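Alpha-rhamnosidase (Dictyoglomus thermophilum, PDB 6I60) probably hydrolyses terminal non-reducing alpha-L-rhamnose residues from alpha-L-rhamnosides. Local coordinates at residues S513-E516 against A517-F521. Numbering follows the deposited sequence.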
loop_
_atom_site.group_PDB
_atom_site.type_symbol
_atom_site.label_atom_id
_atom_site.label_comp_id
_atom_site.label_asym_id
_atom_site.label_seq_id
_atom_site.Cartn_x
_atom_site.Cartn_y
_atom_site.Cartn_z
ATOM N N SER A 513 -2.378 -9.431 3.159
ATOM C CA SER A 513 -2.257 -8.258 4.013
ATOM C C SER A 513 -2.983 -7.043 3.449
ATOM O O SER A 513 -2.829 -5.940 3.982
ATOM C CB SER A 513 -0.781 -7.925 4.256
ATOM O OG SER A 513 -0.129 -7.534 3.060
ATOM N N ALA A 514 -3.778 -7.220 2.392
ATOM C CA ALA A 514 -4.455 -6.080 1.782
ATOM C C ALA A 514 -5.546 -5.528 2.692
ATOM O O ALA A 514 -5.755 -4.312 2.750
ATOM C CB ALA A 514 -5.032 -6.475 0.423
ATOM N N GLU A 515 -6.251 -6.405 3.412
ATOM C CA GLU A 515 -7.303 -5.941 4.309
ATOM C C GLU A 515 -6.734 -5.165 5.490
ATOM O O GLU A 515 -7.356 -4.203 5.957
ATOM C CB GLU A 515 -8.136 -7.125 4.801
ATOM C CG GLU A 515 -9.390 -6.731 5.565
ATOM C CD GLU A 515 -10.270 -7.922 5.898
ATOM O OE1 GLU A 515 -9.740 -8.932 6.405
ATOM O OE2 GLU A 515 -11.492 -7.846 5.654
ATOM N N GLU A 516 -5.557 -5.559 5.981
ATOM C CA GLU A 516 -4.947 -4.837 7.093
ATOM C C GLU A 516 -4.513 -3.439 6.671
ATOM O O GLU A 516 -4.757 -2.464 7.391
ATOM C CB GLU A 516 -3.758 -5.628 7.639
ATOM C CG GLU A 516 -2.747 -4.789 8.408
ATOM C CD GLU A 516 -1.594 -4.322 7.538
ATOM O OE1 GLU A 516 -1.290 -3.111 7.555
ATOM O OE2 GLU A 516 -0.999 -5.163 6.835
ATOM N N ALA A 517 -3.872 -3.324 5.505
ATOM C CA ALA A 517 -3.383 -2.027 5.046
ATOM C C ALA A 517 -4.531 -1.056 4.806
ATOM O O ALA A 517 -4.409 0.146 5.074
ATOM C CB ALA A 517 -2.553 -2.205 3.776
ATOM N N ILE A 518 -5.658 -1.559 4.300
ATOM C CA ILE A 518 -6.817 -0.702 4.073
ATOM C C ILE A 518 -7.340 -0.156 5.396
ATOM O O ILE A 518 -7.690 1.026 5.502
ATOM C CB ILE A 518 -7.899 -1.473 3.296
ATOM C CG1 ILE A 518 -7.505 -1.598 1.825
ATOM C CG2 ILE A 518 -9.250 -0.792 3.425
ATOM C CD1 ILE A 518 -8.401 -2.526 1.034
ATOM N N PHE A 519 -7.385 -1.002 6.429
ATOM C CA PHE A 519 -7.856 -0.552 7.736
ATOM C C PHE A 519 -6.923 0.482 8.351
ATOM O O PHE A 519 -7.383 1.385 9.060
ATOM C CB PHE A 519 -8.008 -1.741 8.682
ATOM C CG PHE A 519 -9.418 -2.239 8.805
ATOM C CD1 PHE A 519 -9.828 -3.372 8.122
ATOM C CD2 PHE A 519 -10.336 -1.570 9.599
ATOM C CE1 PHE A 519 -11.126 -3.830 8.228
ATOM C CE2 PHE A 519 -11.636 -2.024 9.710
ATOM C CZ PHE A 519 -12.033 -3.155 9.024
ATOM N N ASN A 520 -5.622 0.376 8.089
ATOM C CA ASN A 520 -4.645 1.254 8.720
ATOM C C ASN A 520 -4.296 2.473 7.880
ATOM O O ASN A 520 -4.015 3.539 8.443
ATOM C CB ASN A 520 -3.363 0.476 9.030
ATOM C CG ASN A 520 -3.467 -0.326 10.309
ATOM O OD1 ASN A 520 -3.931 0.174 11.334
ATOM N ND2 ASN A 520 -3.034 -1.581 10.255
ATOM N N PHE A 521 -4.304 2.351 6.554
ATOM C CA PHE A 521 -3.826 3.416 5.684
ATOM C C PHE A 521 -4.781 3.607 4.515
ATOM O O PHE A 521 -5.549 2.709 4.158
ATOM C CB PHE A 521 -2.410 3.123 5.167
ATOM C CG PHE A 521 -1.496 2.534 6.207
ATOM C CD1 PHE A 521 -0.991 3.318 7.231
ATOM C CD2 PHE A 521 -1.147 1.195 6.164
ATOM C CE1 PHE A 521 -0.154 2.780 8.189
ATOM C CE2 PHE A 521 -0.309 0.652 7.120
ATOM C CZ PHE A 521 0.186 1.447 8.133
#
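Glu-516 and Asn-520, one turn apart on the short helix 514-520, are joined mainly through the backbone: Asn-520 N donates to Glu-516 O at 3.0 Å. The same i to i+4 pattern links Ala-517 N to Ser-513 O, Ile-518 N to Ala-514 O and Phe-519 N to Glu-515 O, and this ladder is the tightly packed part. The small methyls of Ala-514 and Ala-517 let Tyr-571 and Gln-486 come close. Ile-518 lays CG1 3.4 Å from Ala-514 O, its apolar branches suiting a place against Tyr-571 and Tyr-575. Phe-519 brings its ring edge, at CD1, 3.4 Å from Glu-515 O, and its flat ring meets those of Tyr-575 and Tyr-831.

Side chain meets side chain more loosely across the turn. Glu-516 sets CG anti to its backbone nitrogen (chi1 158°), and a bend at chi2 turns the carboxylate toward Ala-517. Glu-516 OE1 stays 3.6 Å from Asn-520 ND2. The carboxylate and amide planes are 43° apart. Asn-520 uses both ends of its amide, OD1 accepting from the Tyr-831 hydroxyl and ND2 donating to Asp-827. On a different flank, buried Glu-515 pairs OE1 with Arg-765 in a salt bridge and OE2 with the Tyr-575 hydroxyl.

No side is left to solvent: this buried helix of the six-hairpin glycosidase domain, an (alpha/alpha)6 barrel, packs among helices 473-488, 564-576 and 826-835, with Asn-520 backbone-bonded to Asn-465 just before strand 466-470.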